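Local coordinates for Tol-Pal system protein TolB (PDB 7MX5), which probably acts in the periplasm as part of the Tol-Pal system, which supports outer membrane invagination during cell division and helps maintain outer membrane integrity, at residues F272-D277 with Q283-D288; R296-G301 with A330-N335. One frame throughout, in Å; residues are numbered along the deposited sequence.

Contact 1. Residues F272-D277 with Q283-D288; sequences FIFTSD and QIYRYD
Phe272 and Tyr287, Phe274 and Tyr285, and Ser276 and Gln283 face one another as the hydrogen-bonded pairs of an antiparallel ladder, each joined by two backbone bonds. The shortest include Tyr285 N to Phe274 O at 2.8 Å; the longest is Phe272 N to Tyr287 O, 3.2 Å. Between them lie the non-hydrogen-bonded pairs Ile273 with Arg286 and Thr275 with Ile284.

The aromatic packing belongs to one face of the sheet. Both phenylalanines hold CG between the backbone N and the carbonyl carbon (chi1 70° for Phe272, 64° for Phe274), a choice that swings each ring across to the neighbouring strand. There a tyrosine CB sits over each ring: Tyr287 CB lies 3.9 Å from the Phe272 ring centroid and Tyr285 CB 4.0 Å from that of Phe274, two CH-pi contacts of the same design. The Phe272 and Tyr287 rings, inclined by 30°, are displaced so far that little of one lies over the other. Farther along, Ser276 CB packs against the Tyr285 ring at CD1, 3.4 Å away, while its OG bonds to Asn255.

Beyond the ladder, polar links run through a water and to neighbouring residues. One water donates to Ser276 O and also bonds Tyr285 OH, tying the ring's hydroxyl to the backbone of the partner strand. On the other face Thr275 OG1 meets Arg306 N of the next sheet.

Strands 271-276 and 283-288, the central pair of a four-stranded antiparallel sheet, thus form the beta hairpin at the middle of a WD40-like propeller blade.

Contact 2. Residues R296-G301 with A330-N335; sequences RLTFKG and AIQDIN
Gln332 reaches from strand 328-333 to Leu297 and Thr298, in the loop that leaves one four-stranded sheet of the beta-propeller and leads into the next. Strand 328-333 is an inner strand of that following sheet, so the contact joins a blade to the connection entering it. The backbones stay well apart: even the nearest CA atoms, those of Leu297 and Ile334, are separated by 8.0 Å, and a long side chain has to span the gap.

A single hydrogen bond crosses the contact. Gln332 NE2 donates to Leu297 O at 3.2 Å, with an N-H...O angle of 148°. The donor stands above the carbonyl plane, 63° out of it, and therefore does not use a lone-pair direction; the geometry suggests a modest bond. The side chain is extended, with CG placed opposite the backbone N (chi1 -176°) and CD continuing the line, and this carries the amide across to the loop.

A polar contact also lies within the segment 296-301. Arg296, at the end of strand 294-296, turns its guanidinium edge to Thr298 O; the modelled NE-to-O separation is too short for its exact value to be trusted.

Van der Waals contacts complete the meeting with Gln332. The CB of Leu297 is directed toward the strand and comes within 4.3 Å of Gln332 NE2; its side chain also packs on Ile316 of strand 315-320. Thr298 commits its hydroxyl to Ile284 and Gln283 of strand 283-288, and brings its methyl to the other end of the same amide, where CG2 rests 3.4 Å from the oxygen Gln332 OE1.

How the contacts relate
Contacts 1 and 2 follow each other along the chain, their centres about 11 Å apart, and illustrate how a propeller combines bonding within a blade with bridging between blades. Ladder pairing dominates contact 1, which buries 520 Å²; contact 2, with 129 Å², relies chiefly on one long side chain. They meet directly at Ile284, whose O lies 2.9 Å from Leu297 N, a probable hydrogen bond. Gln283 CD also packs 3.4 Å from Arg296 NH2. Strand 283-288 thus holds the start of the loop 296-301, while Gln332 of the next blade meets the same two loop residues, Leu297 and Thr298.

Contact 1. Residues F272-D277 with Q283-D288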
ATOM      1  N   PHE A 272       6.064  19.334  -2.777  1.00 38.35           N
ATOM      2  CA  PHE A 272       6.345  17.972  -3.202  1.00 41.56           C
ATOM      3  C   PHE A 272       7.807  17.663  -2.913  1.00 36.77           C
ATOM      4  O   PHE A 272       8.644  18.562  -2.806  1.00 31.33           O
ATOM      5  CB  PHE A 272       6.019  17.747  -4.691  1.00 46.53           C
ATOM      6  CG  PHE A 272       6.943  18.458  -5.646  1.00 39.77           C
ATOM      7  CD1 PHE A 272       8.129  17.870  -6.063  1.00 40.25           C
ATOM      8  CD2 PHE A 272       6.606  19.698  -6.160  1.00 42.74           C
ATOM      9  CE1 PHE A 272       8.971  18.517  -6.948  1.00 34.23           C
ATOM     10  CE2 PHE A 272       7.441  20.347  -7.050  1.00 39.94           C
ATOM     11  CZ  PHE A 272       8.625  19.758  -7.442  1.00 29.08           C
ATOM     12  N   ILE A 273       8.106  16.375  -2.782  1.00 28.44           N
ATOM     13  CA  ILE A 273       9.463  15.914  -2.533  1.00 28.71           C
ATOM     14  C   ILE A 273       9.989  15.236  -3.790  1.00 44.32           C
ATOM     15  O   ILE A 273       9.231  14.792  -4.657  1.00 35.03           O
ATOM     16  CB  ILE A 273       9.544  14.968  -1.317  1.00 33.22           C
ATOM     17  CG1 ILE A 273       8.872  13.631  -1.631  1.00 33.44           C
ATOM     18  CG2 ILE A 273       8.911  15.616  -0.094  1.00 21.99           C
ATOM     19  CD1 ILE A 273       9.183  12.547  -0.625  1.00 33.25           C
ATOM     20  N   PHE A 274      11.315  15.156  -3.882  1.00 34.56           N
ATOM     21  CA  PHE A 274      11.956  14.607  -5.069  1.00 34.18           C
ATOM     22  C   PHE A 274      13.401  14.258  -4.743  1.00 38.54           C
ATOM     23  O   PHE A 274      13.977  14.753  -3.771  1.00 29.48           O
ATOM     24  CB  PHE A 274      11.893  15.587  -6.248  1.00 36.26           C
ATOM     25  CG  PHE A 274      12.639  16.870  -6.012  1.00 41.25           C
ATOM     26  CD1 PHE A 274      12.128  17.846  -5.170  1.00 37.90           C
ATOM     27  CD2 PHE A 274      13.858  17.096  -6.629  1.00 42.16           C
ATOM     28  CE1 PHE A 274      12.815  19.023  -4.952  1.00 40.07           C
ATOM     29  CE2 PHE A 274      14.550  18.270  -6.412  1.00 37.62           C
ATOM     30  CZ  PHE A 274      14.028  19.235  -5.572  1.00 35.67           C
ATOM     31  N   THR A 275      13.974  13.394  -5.577  1.00 34.16           N
ATOM     32  CA  THR A 275      15.368  12.991  -5.455  1.00 36.32           C
ATOM     33  C   THR A 275      16.243  13.904  -6.303  1.00 37.05           C
ATOM     34  O   THR A 275      15.842  14.335  -7.388  1.00 31.70           O
ATOM     35  CB  THR A 275      15.544  11.534  -5.888  1.00 44.66           C
ATOM     36  OG1 THR A 275      14.742  10.688  -5.055  1.00 35.18           O
ATOM     37  CG2 THR A 275      17.002  11.107  -5.787  1.00 37.94           C
ATOM     38  N   SER A 276      17.442  14.199  -5.803  1.00 38.83           N
ATOM     39  CA  SER A 276      18.304  15.167  -6.459  1.00 40.74           C
ATOM     40  C   SER A 276      19.765  14.810  -6.232  1.00 42.88           C
ATOM     41  O   SER A 276      20.143  14.377  -5.139  1.00 37.16           O
ATOM     42  CB  SER A 276      18.025  16.575  -5.933  1.00 46.29           C
ATOM     43  OG  SER A 276      18.913  17.502  -6.527  1.00 49.58           O
ATOM     44  N   ASP A 277      20.583  15.007  -7.268  1.00 41.51           N
ATOM     45  CA  ASP A 277      22.028  14.833  -7.184  1.00 42.82           C
ATOM     46  C   ASP A 277      22.768  16.165  -7.230  1.00 45.87           C
ATOM     47  O   ASP A 277      23.978  16.192  -7.479  1.00 40.77           O
ATOM     48  CB  ASP A 277      22.521  13.916  -8.304  1.00 46.66           C
ATOM     49  CG  ASP A 277      23.821  13.210  -7.957  1.00 61.40           C
ATOM     50  OD1 ASP A 277      23.814  12.369  -7.032  1.00 55.04           O
ATOM     51  OD2 ASP A 277      24.850  13.495  -8.605  1.00 60.64           O
ATOM     52  N   GLN A 283      19.945  12.802  -2.781  1.00 29.73           N
ATOM     53  CA  GLN A 283      19.255  13.161  -1.553  1.00 39.39           C
ATOM     54  C   GLN A 283      17.813  13.525  -1.877  1.00 40.95           C
ATOM     55  O   GLN A 283      17.456  13.762  -3.034  1.00 36.08           O
ATOM     56  CB  GLN A 283      19.947  14.329  -0.833  1.00 31.17           C
ATOM     57  CG  GLN A 283      21.371  14.039  -0.383  1.00 32.41           C
ATOM     58  CD  GLN A 283      21.459  12.875   0.587  1.00 38.21           C
ATOM     59  OE1 GLN A 283      20.495  12.551   1.283  1.00 35.57           O
ATOM     60  NE2 GLN A 283      22.625  12.241   0.641  1.00 45.40           N
ATOM     61  N   ILE A 284      16.983  13.565  -0.841  1.00 37.88           N
ATOM     62  CA  ILE A 284      15.571  13.901  -0.976  1.00 33.08           C
ATOM     63  C   ILE A 284      15.391  15.362  -0.590  1.00 31.55           C
ATOM     64  O   ILE A 284      15.730  15.764   0.529  1.00 34.76           O
ATOM     65  CB  ILE A 284      14.687  12.988  -0.112  1.00 39.19           C
ATOM     66  CG1 ILE A 284      14.617  11.587  -0.721  1.00 36.24           C
ATOM     67  CG2 ILE A 284      13.290  13.575   0.028  1.00 38.31           C
ATOM     68  CD1 ILE A 284      13.898  10.590   0.147  1.00 33.95           C
ATOM     69  N   TYR A 285      14.859  16.153  -1.514  1.00 37.60           N
ATOM     70  CA  TYR A 285      14.623  17.573  -1.306  1.00 33.29           C
ATOM     71  C   TYR A 285      13.128  17.860  -1.328  1.00 32.77           C
ATOM     72  O   TYR A 285      12.317  17.038  -1.762  1.00 36.71           O
ATOM     73  CB  TYR A 285      15.346  18.407  -2.370  1.00 27.17           C
ATOM     74  CG  TYR A 285      16.854  18.382  -2.251  1.00 37.10           C
ATOM     75  CD1 TYR A 285      17.580  17.259  -2.625  1.00 34.37           C
ATOM     76  CD2 TYR A 285      17.552  19.480  -1.768  1.00 36.69           C
ATOM     77  CE1 TYR A 285      18.957  17.230  -2.521  1.00 45.86           C
ATOM     78  CE2 TYR A 285      18.931  19.460  -1.658  1.00 31.50           C
ATOM     79  CZ  TYR A 285      19.628  18.332  -2.036  1.00 42.71           C
ATOM     80  OH  TYR A 285      21.000  18.305  -1.932  1.00 50.45           O
ATOM     81  N   ARG A 286      12.768  19.048  -0.849  1.00 32.67           N
ATOM     82  CA  ARG A 286      11.380  19.489  -0.781  1.00 34.32           C
ATOM     83  C   ARG A 286      11.244  20.811  -1.521  1.00 39.25           C
ATOM     84  O   ARG A 286      11.879  21.802  -1.147  1.00 33.16           O
ATOM     85  CB  ARG A 286      10.920  19.638   0.672  1.00 31.30           C
ATOM     86  CG  ARG A 286       9.490  20.136   0.828  1.00 34.73           C
ATOM     87  CD  ARG A 286       9.226  20.621   2.245  1.00 40.33           C
ATOM     88  NE  ARG A 286       7.866  21.122   2.413  1.00 42.05           N
ATOM     89  CZ  ARG A 286       7.518  22.398   2.300  1.00 46.07           C
ATOM     90  NH1 ARG A 286       8.407  23.334   2.014  1.00 44.72           N
ATOM     91  NH2 ARG A 286       6.245  22.740   2.477  1.00 48.29           N
ATOM     92  N   TYR A 287      10.418  20.825  -2.566  1.00 36.49           N
ATOM     93  CA  TYR A 287      10.130  22.036  -3.324  1.00 41.13           C
ATOM     94  C   TYR A 287       8.841  22.653  -2.798  1.00 44.07           C
ATOM     95  O   TYR A 287       7.784  22.013  -2.834  1.00 38.21           O
ATOM     96  CB  TYR A 287      10.003  21.740  -4.818  1.00 35.37           C
ATOM     97  CG  TYR A 287       9.664  22.960  -5.651  1.00 37.81           C
ATOM     98  CD1 TYR A 287      10.664  23.775  -6.162  1.00 40.31           C
ATOM     99  CD2 TYR A 287       8.343  23.304  -5.915  1.00 43.25           C
ATOM    100  CE1 TYR A 287      10.360  24.892  -6.918  1.00 42.23           C
ATOM    101  CE2 TYR A 287       8.029  24.417  -6.670  1.00 43.40           C
ATOM    102  CZ  TYR A 287       9.041  25.208  -7.169  1.00 52.26           C
ATOM    103  OH  TYR A 287       8.731  26.318  -7.920  1.00 42.44           O
ATOM    104  N   ASP A 288       8.925  23.896  -2.335  1.00 35.21           N
ATOM    105  CA  ASP A 288       7.771  24.613  -1.808  1.00 35.48           C
ATOM    106  C   ASP A 288       7.048  25.322  -2.948  1.00 44.22           C
ATOM    107  O   ASP A 288       7.654  26.114  -3.676  1.00 39.01           O
ATOM    108  CB  ASP A 288       8.207  25.614  -0.741  1.00 37.39           C
ATOM    109  CG  ASP A 288       7.042  26.171   0.049  1.00 38.01           C
ATOM    110  OD1 ASP A 288       6.270  25.370   0.617  1.00 54.66           O
ATOM    111  OD2 ASP A 288       6.894  27.409   0.099  1.00 37.94           O
TER
HETATM  112  O   HOH W   1      22.171  16.166  -3.689  1.00 34.42           O

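Contact 2. Residues R296-G301 with A330-N335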
ATOM      1  N   ARG A 296      16.607  20.679   1.511  1.00 41.83           N
ATOM      2  CA  ARG A 296      17.009  19.299   1.731  1.00 38.08           C
ATOM      3  C   ARG A 296      16.324  18.737   2.969  1.00 37.71           C
ATOM      4  O   ARG A 296      16.260  19.393   4.014  1.00 38.71           O
ATOM      5  CB  ARG A 296      18.527  19.196   1.884  1.00 41.98           C
ATOM      6  CG  ARG A 296      19.041  17.768   1.927  1.00 40.84           C
ATOM      7  CD  ARG A 296      20.554  17.713   1.810  1.00 34.30           C
ATOM      8  NE  ARG A 296      21.084  16.441   2.288  1.00 36.99           N
ATOM      9  CZ  ARG A 296      22.373  16.183   2.460  1.00 38.48           C
ATOM     10  NH1 ARG A 296      23.300  17.092   2.205  1.00 39.31           N
ATOM     11  NH2 ARG A 296      22.741  14.982   2.896  1.00 44.00           N
ATOM     12  N   LEU A 297      15.812  17.516   2.848  1.00 34.02           N
ATOM     13  CA  LEU A 297      15.125  16.837   3.940  1.00 43.02           C
ATOM     14  C   LEU A 297      15.949  15.731   4.576  1.00 33.50           C
ATOM     15  O   LEU A 297      15.881  15.541   5.792  1.00 36.75           O
ATOM     16  CB  LEU A 297      13.797  16.251   3.446  1.00 31.81           C
ATOM     17  CG  LEU A 297      12.700  17.253   3.085  1.00 43.62           C
ATOM     18  CD1 LEU A 297      11.474  16.531   2.542  1.00 37.55           C
ATOM     19  CD2 LEU A 297      12.336  18.105   4.292  1.00 28.28           C
ATOM     20  N   THR A 298      16.726  14.995   3.787  1.00 33.80           N
ATOM     21  CA  THR A 298      17.502  13.865   4.279  1.00 49.02           C
ATOM     22  C   THR A 298      18.969  14.255   4.396  1.00 43.63           C
ATOM     23  O   THR A 298      19.564  14.750   3.433  1.00 37.82           O
ATOM     24  CB  THR A 298      17.351  12.656   3.354  1.00 35.12           C
ATOM     25  OG1 THR A 298      17.646  13.042   2.006  1.00 27.60           O
ATOM     26  CG2 THR A 298      15.931  12.112   3.420  1.00 27.15           C
ATOM     27  N   PHE A 299      19.548  14.027   5.575  1.00 44.01           N
ATOM     28  CA  PHE A 299      20.938  14.362   5.837  1.00 46.01           C
ATOM     29  C   PHE A 299      21.788  13.171   6.254  1.00 56.53           C
ATOM     30  O   PHE A 299      23.019  13.295   6.275  1.00 61.39           O
ATOM     31  CB  PHE A 299      21.032  15.444   6.925  1.00 53.55           C
ATOM     32  CG  PHE A 299      20.321  16.719   6.575  1.00 49.07           C
ATOM     33  CD1 PHE A 299      20.943  17.685   5.803  1.00 39.49           C
ATOM     34  CD2 PHE A 299      19.028  16.949   7.016  1.00 52.09           C
ATOM     35  CE1 PHE A 299      20.290  18.860   5.479  1.00 47.93           C
ATOM     36  CE2 PHE A 299      18.370  18.121   6.695  1.00 49.56           C
ATOM     37  CZ  PHE A 299      19.002  19.077   5.926  1.00 51.60           C
ATOM     38  N   LYS A 300      21.182  12.034   6.581  1.00 47.90           N
ATOM     39  CA  LYS A 300      21.924  10.862   7.025  1.00 60.95           C
ATOM     40  C   LYS A 300      22.317  10.008   5.827  1.00 53.90           C
ATOM     41  O   LYS A 300      21.486   9.721   4.960  1.00 50.35           O
ATOM     42  CB  LYS A 300      21.090  10.039   8.009  1.00 58.30           C
ATOM     43  CG  LYS A 300      20.712  10.782   9.278  1.00 61.68           C
ATOM     44  CD  LYS A 300      20.533   9.826  10.446  1.00 59.56           C
ATOM     45  CE  LYS A 300      20.040  10.556  11.685  1.00 68.14           C
ATOM     46  NZ  LYS A 300      18.890   9.858  12.324  1.00 71.40           N
ATOM     47  N   GLY A 301      23.587   9.610   5.781  1.00 68.34           N
ATOM     48  CA  GLY A 301      24.058   8.706   4.754  1.00 66.50           C
ATOM     49  C   GLY A 301      24.430   9.404   3.461  1.00 61.45           C
ATOM     50  O   GLY A 301      24.277  10.613   3.286  1.00 58.40           O
ATOM     51  N   ALA A 330      13.739   2.771   4.501  1.00 35.85           N
ATOM     52  CA  ALA A 330      13.869   3.559   5.716  1.00 36.26           C
ATOM     53  C   ALA A 330      12.661   4.468   5.886  1.00 45.40           C
ATOM     54  O   ALA A 330      11.967   4.809   4.924  1.00 39.42           O
ATOM     55  CB  ALA A 330      15.155   4.397   5.710  1.00 34.09           C
ATOM     56  N   ILE A 331      12.420   4.857   7.136  1.00 37.76           N
ATOM     57  CA  ILE A 331      11.330   5.752   7.504  1.00 41.08           C
ATOM     58  C   ILE A 331      11.931   6.931   8.253  1.00 41.89           C
ATOM     59  O   ILE A 331      12.583   6.746   9.288  1.00 48.10           O
ATOM     60  CB  ILE A 331      10.271   5.046   8.364  1.00 42.27           C
ATOM     61  CG1 ILE A 331       9.747   3.793   7.661  1.00 34.18           C
ATOM     62  CG2 ILE A 331       9.128   5.999   8.687  1.00 34.05           C
ATOM     63  CD1 ILE A 331       9.100   4.069   6.325  1.00 39.06           C
ATOM     64  N   GLN A 332      11.716   8.137   7.736  1.00 37.25           N
ATOM     65  CA  GLN A 332      12.156   9.361   8.392  1.00 38.10           C
ATOM     66  C   GLN A 332      10.944  10.140   8.881  1.00 39.91           C
ATOM     67  O   GLN A 332       9.992  10.357   8.124  1.00 35.88           O
ATOM     68  CB  GLN A 332      12.993  10.233   7.456  1.00 33.02           C
ATOM     69  CG  GLN A 332      13.561  11.473   8.137  1.00 33.45           C
ATOM     70  CD  GLN A 332      14.312  12.383   7.186  1.00 44.63           C
ATOM     71  OE1 GLN A 332      15.454  12.108   6.816  1.00 51.87           O
ATOM     72  NE2 GLN A 332      13.679  13.483   6.796  1.00 51.25           N
ATOM     73  N   ASP A 333      10.982  10.555  10.144  1.00 37.73           N
ATOM     74  CA  ASP A 333       9.955  11.429  10.689  1.00 33.49           C
ATOM     75  C   ASP A 333      10.203  12.854  10.209  1.00 40.52           C
ATOM     76  O   ASP A 333      11.317  13.372  10.324  1.00 44.25           O
ATOM     77  CB  ASP A 333       9.956  11.368  12.215  1.00 47.79           C
ATOM     78  CG  ASP A 333       8.631  11.794  12.817  1.00 51.20           C
ATOM     79  OD1 ASP A 333       8.389  13.014  12.924  1.00 48.09           O
ATOM     80  OD2 ASP A 333       7.830  10.906  13.181  1.00 52.36           O
ATOM     81  N   ILE A 334       9.162  13.485   9.662  1.00 46.49           N
ATOM     82  CA  ILE A 334       9.323  14.826   9.109  1.00 37.49           C
ATOM     83  C   ILE A 334       9.494  15.852  10.224  1.00 41.98           C
ATOM     84  O   ILE A 334      10.287  16.794  10.103  1.00 45.93           O
ATOM     85  CB  ILE A 334       8.133  15.165   8.192  1.00 41.74           C
ATOM     86  CG1 ILE A 334       8.217  14.352   6.899  1.00 42.01           C
ATOM     87  CG2 ILE A 334       8.093  16.654   7.882  1.00 46.61           C
ATOM     88  CD1 ILE A 334       6.890  14.178   6.197  1.00 43.56           C
ATOM     89  N   ASN A 335       8.768  15.679  11.331  1.00 44.82           N
ATOM     90  CA  ASN A 335       8.825  16.653  12.417  1.00 43.23           C
ATOM     91  C   ASN A 335      10.198  16.678  13.080  1.00 51.65           C
ATOM     92  O   ASN A 335      10.712  17.751  13.416  1.00 42.69           O
ATOM     93  CB  ASN A 335       7.743  16.345  13.453  1.00 45.77           C
ATOM     94  CG  ASN A 335       6.533  17.245  13.316  1.00 70.91           C
ATOM     95  OD1 ASN A 335       6.037  17.478  12.213  1.00 61.74           O
ATOM     96  ND2 ASN A 335       6.047  17.758  14.442  1.00 74.72           N
TER